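Local coordinates for protein iron-containing superoxide dismutase B2 (Trypanosoma brucei, PDB 3ESF) that probably protects the parasite from superoxide by dismutating it to hydrogen peroxide and molecular oxygen at an iron(III) centre, at residues K18-K22 with E23-F27; K53-E56 with E57-T61; G93-A96 with E97-A101. The protein carries 1 engineered substitution. All blocks are in the same frame, centred on the assembly; numbering follows the deposited sequence.

Contact 1 of 3, residues K18-K22 with E23-F27; sequences KGISK and EQVTF
S21 caps the N-terminus of helix 22-45, the long first helix of the alpha-hairpin domain, its hydroxyl accepting from the amide of Q24. The capping bond, Q24 N to S21 OG, is 3.0 Å long and nearly straight at 170°. It depends on the side-chain torsion of S21 (chi1 73°), which holds OG between its own backbone N and carbonyl carbon, facing the first turn. The same OG is hydrogen-bonded to D170 OD1, tying the helix start to helix 168-171.

Among the backbone bonds, V25 N meets S21 O at 2.9 Å and opens the helical ladder. Apolar contact accompanies the cap: the I20 CG2 branch meets V25 CG2 at 3.5 Å, the two side chains crossing at about a right angle, and touches Q24 CG 3.9 Å away. Beyond CG the Q24 side chain bends away, passing close to that of the iron ligand H28, and its OE1 accepts from D170 N.

One residue on, K22 O is gripped twice by T26. T26 N donates to it at 2.8 Å, and T26 OG1, beside its own backbone N, donates to K22 O at 2.7 Å from the other face of the carbonyl plane, 43° out of it.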
loop_
_atom_site.group_PDB
_atom_site.type_symbol
_atom_site.label_atom_id
_atom_site.label_comp_id
_atom_site.label_asym_id
_atom_site.label_seq_id
_atom_site.Cartn_x
_atom_site.Cartn_y
_atom_site.Cartn_z
ATOM N N LYS A 18 -3.383 21.252 12.877
ATOM C CA LYS A 18 -3.007 20.089 13.700
ATOM C C LYS A 18 -2.185 19.004 12.991
ATOM O O LYS A 18 -1.976 17.910 13.521
ATOM C CB LYS A 18 -4.228 19.465 14.384
ATOM C CG LYS A 18 -4.341 19.862 15.873
ATOM C CD LYS A 18 -5.773 19.889 16.352
ATOM C CE LYS A 18 -5.866 20.226 17.847
ATOM N NZ LYS A 18 -5.555 18.977 18.616
ATOM N N GLY A 19 -1.723 19.289 11.785
ATOM C CA GLY A 19 -0.747 18.407 11.157
ATOM C C GLY A 19 -1.210 17.587 9.972
ATOM O O GLY A 19 -0.503 16.686 9.532
ATOM N N ILE A 20 -2.390 17.885 9.431
ATOM C CA ILE A 20 -2.780 17.273 8.153
ATOM C C ILE A 20 -3.127 18.405 7.177
ATOM O O ILE A 20 -4.143 19.051 7.317
ATOM C CB ILE A 20 -3.898 16.154 8.288
ATOM C CG1 ILE A 20 -3.492 15.067 9.303
ATOM C CG2 ILE A 20 -4.125 15.471 6.955
ATOM C CD1 ILE A 20 -4.489 13.914 9.532
ATOM N N SER A 21 -2.268 18.633 6.192
ATOM C CA SER A 21 -2.324 19.850 5.386
ATOM C C SER A 21 -3.493 19.857 4.402
ATOM O O SER A 21 -4.043 18.801 4.022
ATOM C CB SER A 21 -1.006 20.023 4.619
ATOM O OG SER A 21 -0.909 19.087 3.542
ATOM N N LYS A 22 -3.834 21.057 3.957
ATOM C CA LYS A 22 -4.794 21.239 2.906
ATOM C C LYS A 22 -4.453 20.375 1.681
ATOM O O LYS A 22 -5.334 19.706 1.154
ATOM C CB LYS A 22 -4.885 22.726 2.537
ATOM C CG LYS A 22 -6.102 23.085 1.736
ATOM C CD LYS A 22 -5.997 24.516 1.214
ATOM C CE LYS A 22 -6.809 24.678 -0.064
ATOM N NZ LYS A 22 -7.146 26.110 -0.336
ATOM N N GLU A 23 -3.185 20.390 1.249
ATOM C CA GLU A 23 -2.753 19.567 0.114
ATOM C C GLU A 23 -2.911 18.058 0.328
ATOM O O GLU A 23 -3.406 17.373 -0.550
ATOM C CB GLU A 23 -1.342 19.922 -0.384
ATOM C CG GLU A 23 -0.991 19.202 -1.714
ATOM C CD GLU A 23 0.428 19.471 -2.204
ATOM O OE1 GLU A 23 1.364 19.505 -1.371
ATOM O OE2 GLU A 23 0.600 19.649 -3.436
ATOM N N GLN A 24 -2.498 17.559 1.494
ATOM C CA GLN A 24 -2.706 16.153 1.885
ATOM C C GLN A 24 -4.186 15.717 1.881
ATOM O O GLN A 24 -4.541 14.682 1.312
ATOM C CB GLN A 24 -2.086 15.879 3.282
ATOM C CG GLN A 24 -2.162 14.418 3.749
ATOM C CD GLN A 24 -1.379 13.447 2.850
ATOM O OE1 GLN A 24 -0.186 13.194 3.078
ATOM N NE2 GLN A 24 -2.058 12.884 1.838
ATOM N N VAL A 25 -5.034 16.499 2.534
ATOM C CA VAL A 25 -6.476 16.259 2.546
ATOM C C VAL A 25 -7.111 16.383 1.130
ATOM O O VAL A 25 -7.997 15.593 0.774
ATOM C CB VAL A 25 -7.186 17.198 3.575
ATOM C CG1 VAL A 25 -8.718 17.040 3.517
ATOM C CG2 VAL A 25 -6.651 16.940 5.013
ATOM N N THR A 26 -6.659 17.358 0.343
ATOM C CA THR A 26 -7.177 17.561 -1.038
ATOM C C THR A 26 -6.919 16.359 -1.919
ATOM O O THR A 26 -7.863 15.835 -2.518
ATOM C CB THR A 26 -6.581 18.802 -1.717
ATOM O OG1 THR A 26 -6.987 19.960 -0.990
ATOM C CG2 THR A 26 -7.104 18.944 -3.122
ATOM N N PHE A 27 -5.662 15.918 -2.021
ATOM C CA PHE A 27 -5.383 14.722 -2.840
ATOM C C PHE A 27 -6.145 13.516 -2.314
ATOM O O PHE A 27 -6.721 12.756 -3.095
ATOM C CB PHE A 27 -3.871 14.442 -3.008
ATOM C CG PHE A 27 -3.233 15.253 -4.103
ATOM C CD1 PHE A 27 -3.211 14.781 -5.412
ATOM C CD2 PHE A 27 -2.710 16.517 -3.837
ATOM C CE1 PHE A 27 -2.639 15.542 -6.440
ATOM C CE2 PHE A 27 -2.137 17.278 -4.843
ATOM C CZ PHE A 27 -2.109 16.798 -6.151
#

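Contact 2 of 3, residues K53-E56 with E57-T61; sequences KSVE and EIIRT
E57 reaches back over S54 with both its backbone and its carboxylate. Its amide donates to the serine hydroxyl, E57 N to S54 OG at 2.9 Å, while the carboxylate takes the serine amide, S54 N to E57 OE1, also 2.9 Å and nearly straight. That N-H comes to OE1 from above the carboxylate plane, 58° out of it. The glutamate can fold over the serine because its CG lies beside its own backbone N (chi1 -71°), which lays CG against S54 OG at 3.1 Å.

I58 follows, its amide bonded to S54 O and its CG1 3.4 Å from that same S54 O; CG1 also touches K53 CB, the first carbon of the lysine side chain. The reciprocal pair S54 and E57 is a capping box, and it starts helix 55-61, a short helix of the alpha-hairpin domain that leans on helix 64-81 through I58 on A70 and I59 on F67 and F74.

At I59 the amide binds V55 O, CG1 comes within 3.2 Å of V55 O, and CD1 meets V55 CG1 at 4.0 Å. R60 donates its amide to E56 O and bends at chi3, bringing one guanidinium face over E56 O, which sits toward the rim of the group. Its NH1 forms a long salt bridge with E56 OE1, 3.8 Å away, the carboxylate and guanidinium planes standing almost perpendicular at 88°. T61 turns its hydroxyl onto the previous turn, OG1 donating to E57 O at 2.7 Å from above the carbonyl plane; K53 NZ approaches this OG1 but has its salt bridge with E62.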
loop_
_atom_site.group_PDB
_atom_site.type_symbol
_atom_site.label_atom_id
_atom_site.label_comp_id
_atom_site.label_asym_id
_atom_site.label_seq_id
_atom_site.Cartn_x
_atom_site.Cartn_y
_atom_site.Cartn_z
ATOM N N LYS A 53 -28.285 -0.485 -4.473
ATOM C CA LYS A 53 -27.752 -0.943 -3.187
ATOM C C LYS A 53 -27.034 0.183 -2.477
ATOM O O LYS A 53 -26.367 1.004 -3.111
ATOM C CB LYS A 53 -26.764 -2.091 -3.361
ATOM C CG LYS A 53 -27.339 -3.350 -3.980
ATOM C CD LYS A 53 -26.322 -4.469 -4.027
ATOM C CE LYS A 53 -26.968 -5.716 -4.628
ATOM N NZ LYS A 53 -26.146 -6.915 -4.343
ATOM N N SER A 54 -27.160 0.212 -1.154
ATOM C CA SER A 54 -26.323 1.086 -0.330
ATOM C C SER A 54 -24.866 0.591 -0.334
ATOM O O SER A 54 -24.594 -0.587 -0.605
ATOM C CB SER A 54 -26.848 1.157 1.090
ATOM O OG SER A 54 -26.527 -0.010 1.803
ATOM N N VAL A 55 -23.939 1.494 -0.032
ATOM C CA VAL A 55 -22.529 1.143 0.180
ATOM C C VAL A 55 -22.379 0.007 1.232
ATOM O O VAL A 55 -21.630 -0.941 1.023
ATOM C CB VAL A 55 -21.704 2.437 0.506
ATOM C CG1 VAL A 55 -20.313 2.137 1.035
ATOM C CG2 VAL A 55 -21.623 3.368 -0.759
ATOM N N GLU A 56 -23.132 0.094 2.337
ATOM C CA GLU A 56 -23.094 -0.945 3.376
ATOM C C GLU A 56 -23.614 -2.298 2.899
ATOM O O GLU A 56 -23.023 -3.332 3.215
ATOM C CB GLU A 56 -23.820 -0.489 4.637
ATOM C CG GLU A 56 -23.055 0.620 5.345
ATOM C CD GLU A 56 -23.614 0.984 6.700
ATOM O OE1 GLU A 56 -24.402 0.199 7.276
ATOM O OE2 GLU A 56 -23.258 2.078 7.185
ATOM N N GLU A 57 -24.724 -2.273 2.150
ATOM C CA GLU A 57 -25.285 -3.467 1.512
ATOM C C GLU A 57 -24.234 -4.109 0.577
ATOM O O GLU A 57 -24.045 -5.326 0.597
ATOM C CB GLU A 57 -26.613 -3.148 0.770
ATOM C CG GLU A 57 -27.823 -2.839 1.730
ATOM C CD GLU A 57 -28.999 -2.028 1.112
ATOM O OE1 GLU A 57 -29.045 -1.770 -0.113
ATOM O OE2 GLU A 57 -29.899 -1.630 1.885
ATOM N N ILE A 58 -23.538 -3.286 -0.202
ATOM C CA ILE A 58 -22.455 -3.791 -1.085
ATOM C C ILE A 58 -21.320 -4.484 -0.296
ATOM O O ILE A 58 -20.935 -5.618 -0.596
ATOM C CB ILE A 58 -21.872 -2.688 -2.015
ATOM C CG1 ILE A 58 -22.914 -2.203 -3.030
ATOM C CG2 ILE A 58 -20.629 -3.219 -2.771
ATOM C CD1 ILE A 58 -22.624 -0.852 -3.623
ATOM N N ILE A 59 -20.825 -3.803 0.730
ATOM C CA ILE A 59 -19.794 -4.341 1.631
ATOM C C ILE A 59 -20.180 -5.704 2.195
ATOM O O ILE A 59 -19.350 -6.612 2.256
ATOM C CB ILE A 59 -19.487 -3.339 2.788
ATOM C CG1 ILE A 59 -18.853 -2.079 2.206
ATOM C CG2 ILE A 59 -18.609 -3.996 3.877
ATOM C CD1 ILE A 59 -18.819 -0.892 3.159
ATOM N N ARG A 60 -21.451 -5.860 2.557
ATOM C CA ARG A 60 -21.933 -7.086 3.207
ATOM C C ARG A 60 -22.172 -8.249 2.243
ATOM O O ARG A 60 -22.093 -9.408 2.636
ATOM C CB ARG A 60 -23.196 -6.769 3.998
ATOM C CG ARG A 60 -22.920 -5.943 5.279
ATOM C CD ARG A 60 -24.122 -6.004 6.266
ATOM N NE ARG A 60 -25.362 -5.590 5.601
ATOM C CZ ARG A 60 -25.881 -4.366 5.659
ATOM N NH1 ARG A 60 -25.296 -3.427 6.400
ATOM N NH2 ARG A 60 -26.992 -4.083 4.980
ATOM N N THR A 61 -22.445 -7.942 0.976
ATOM C CA THR A 61 -22.891 -8.957 0.024
ATOM C C THR A 61 -21.970 -9.167 -1.199
ATOM O O THR A 61 -21.967 -10.247 -1.790
ATOM C CB THR A 61 -24.335 -8.687 -0.496
ATOM O OG1 THR A 61 -24.391 -7.378 -1.083
ATOM C CG2 THR A 61 -25.396 -8.819 0.647
#

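Contact 3 of 3, residues G93-A96 with E97-A101; sequences GKLA and EAIRA
The R100 guanidinium lies with one face over the carbonyl of A96, whose O sits 3.6 Å from the plane and beneath its centre, while the carboxylate carbon CD of E97 lies at its edge, in plane. This is a turn of helix 93-103, in the C-terminal domain of the iron/manganese superoxide dismutase fold. R100 grips E97 side-on with two nitrogens, a salt bridge between residues three apart: NE donates to OE1 at 3.2 Å and NH2 to OE2 at 3.0 Å. Both bonds run close to the guanidinium plane but meet the carboxylate from above its own plane, so the two flat groups are not coplanar. A bend at chi3 (-82°) folds the arginine back along the helix, and the paired bonds fix the rotation of its end.

Backbone bonds run beneath: E97 N to G93 O, A98 N to K94 O, I99 N to L95 O, and R100 N to A96 O, the same oxygen that the guanidinium overlies. On the buried side L95 packs on A191 and F195 of helix 188-196, and I99 on L137 of strand 137-143. There L95 CG lies 4.3 Å from I99 CD1, and I99 CG1 rests 3.2 Å from L95 O.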
loop_
_atom_site.group_PDB
_atom_site.type_symbol
_atom_site.label_atom_id
_atom_site.label_comp_id
_atom_site.label_asym_id
_atom_site.label_seq_id
_atom_site.Cartn_x
_atom_site.Cartn_y
_atom_site.Cartn_z
ATOM N N GLY A 93 -16.548 10.096 29.975
ATOM C CA GLY A 93 -17.835 9.413 30.080
ATOM C C GLY A 93 -17.792 7.929 29.756
ATOM O O GLY A 93 -16.860 7.212 30.160
ATOM N N LYS A 94 -18.812 7.495 29.013
ATOM C CA LYS A 94 -19.089 6.077 28.737
ATOM C C LYS A 94 -17.986 5.376 27.995
ATOM O O LYS A 94 -17.618 4.245 28.336
ATOM C CB LYS A 94 -20.375 5.967 27.927
ATOM C CG LYS A 94 -21.601 6.276 28.729
ATOM C CD LYS A 94 -22.677 6.883 27.849
ATOM C CE LYS A 94 -23.918 7.195 28.655
ATOM N NZ LYS A 94 -24.695 5.955 28.913
ATOM N N LEU A 95 -17.484 6.030 26.953
ATOM C CA LEU A 95 -16.415 5.479 26.173
ATOM C C LEU A 95 -15.100 5.311 26.952
ATOM O O LEU A 95 -14.404 4.308 26.784
ATOM C CB LEU A 95 -16.193 6.317 24.899
ATOM C CG LEU A 95 -15.214 5.676 23.938
ATOM C CD1 LEU A 95 -15.726 4.293 23.518
ATOM C CD2 LEU A 95 -14.944 6.591 22.734
ATOM N N ALA A 96 -14.773 6.288 27.797
ATOM C CA ALA A 96 -13.527 6.282 28.557
ATOM C C ALA A 96 -13.530 5.134 29.548
ATOM O O ALA A 96 -12.515 4.463 29.729
ATOM C CB ALA A 96 -13.335 7.610 29.281
ATOM N N GLU A 97 -14.682 4.908 30.172
ATOM C CA GLU A 97 -14.861 3.797 31.084
ATOM C C GLU A 97 -14.781 2.452 30.356
ATOM O O GLU A 97 -14.174 1.507 30.859
ATOM C CB GLU A 97 -16.199 3.938 31.808
ATOM C CG GLU A 97 -16.165 3.525 33.260
ATOM C CD GLU A 97 -15.008 4.160 34.025
ATOM O OE1 GLU A 97 -14.069 3.415 34.377
ATOM O OE2 GLU A 97 -15.030 5.396 34.254
ATOM N N ALA A 98 -15.395 2.382 29.176
ATOM C CA ALA A 98 -15.398 1.162 28.378
ATOM C C ALA A 98 -13.975 0.805 27.905
ATOM O O ALA A 98 -13.618 -0.363 27.856
ATOM C CB ALA A 98 -16.341 1.305 27.216
ATOM N N ILE A 99 -13.190 1.827 27.566
ATOM C CA ILE A 99 -11.794 1.660 27.155
ATOM C C ILE A 99 -11.008 1.043 28.329
ATOM O O ILE A 99 -10.325 0.028 28.163
ATOM C CB ILE A 99 -11.196 2.996 26.618
ATOM C CG1 ILE A 99 -11.775 3.289 25.216
ATOM C CG2 ILE A 99 -9.641 2.979 26.621
ATOM C CD1 ILE A 99 -11.122 4.470 24.433
ATOM N N ARG A 100 -11.150 1.614 29.519
ATOM C CA ARG A 100 -10.553 1.022 30.729
ATOM C C ARG A 100 -10.993 -0.418 30.974
ATOM O O ARG A 100 -10.156 -1.284 31.249
ATOM C CB ARG A 100 -10.828 1.881 31.952
ATOM C CG ARG A 100 -9.977 3.121 32.002
ATOM C CD ARG A 100 -10.183 3.846 33.320
ATOM N NE ARG A 100 -11.381 4.681 33.322
ATOM C CZ ARG A 100 -11.457 5.906 32.805
ATOM N NH1 ARG A 100 -10.399 6.463 32.227
ATOM N NH2 ARG A 100 -12.597 6.580 32.867
ATOM N N ALA A 101 -12.296 -0.686 30.826
ATOM C CA ALA A 101 -12.844 -2.029 31.073
ATOM C C ALA A 101 -12.462 -3.072 30.009
ATOM O O ALA A 101 -12.607 -4.267 30.250
ATOM C CB ALA A 101 -14.387 -1.984 31.305
#

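In the fold
The three contacts are separate local turns strung in series along the chain, with centres 29 to 31 Å apart and none touching another. Contacts 1 and 2 both belong to the alpha-hairpin domain, on opposite sides of the chain's centre, whereas contact 3 lies in the C-terminal domain. Contact 1 lies nearest the metal of the three: the Q24 side chain is about 8 Å from the iron(III) ion, which H28, H76, D161 and H165 bind. Contact 2 is more remote, the I59 side chain being about 14 Å from the iron, and contact 3 lies away from the metal site. Contact 1 also borders the second subunit, where F27 packs on N173 of that subunit.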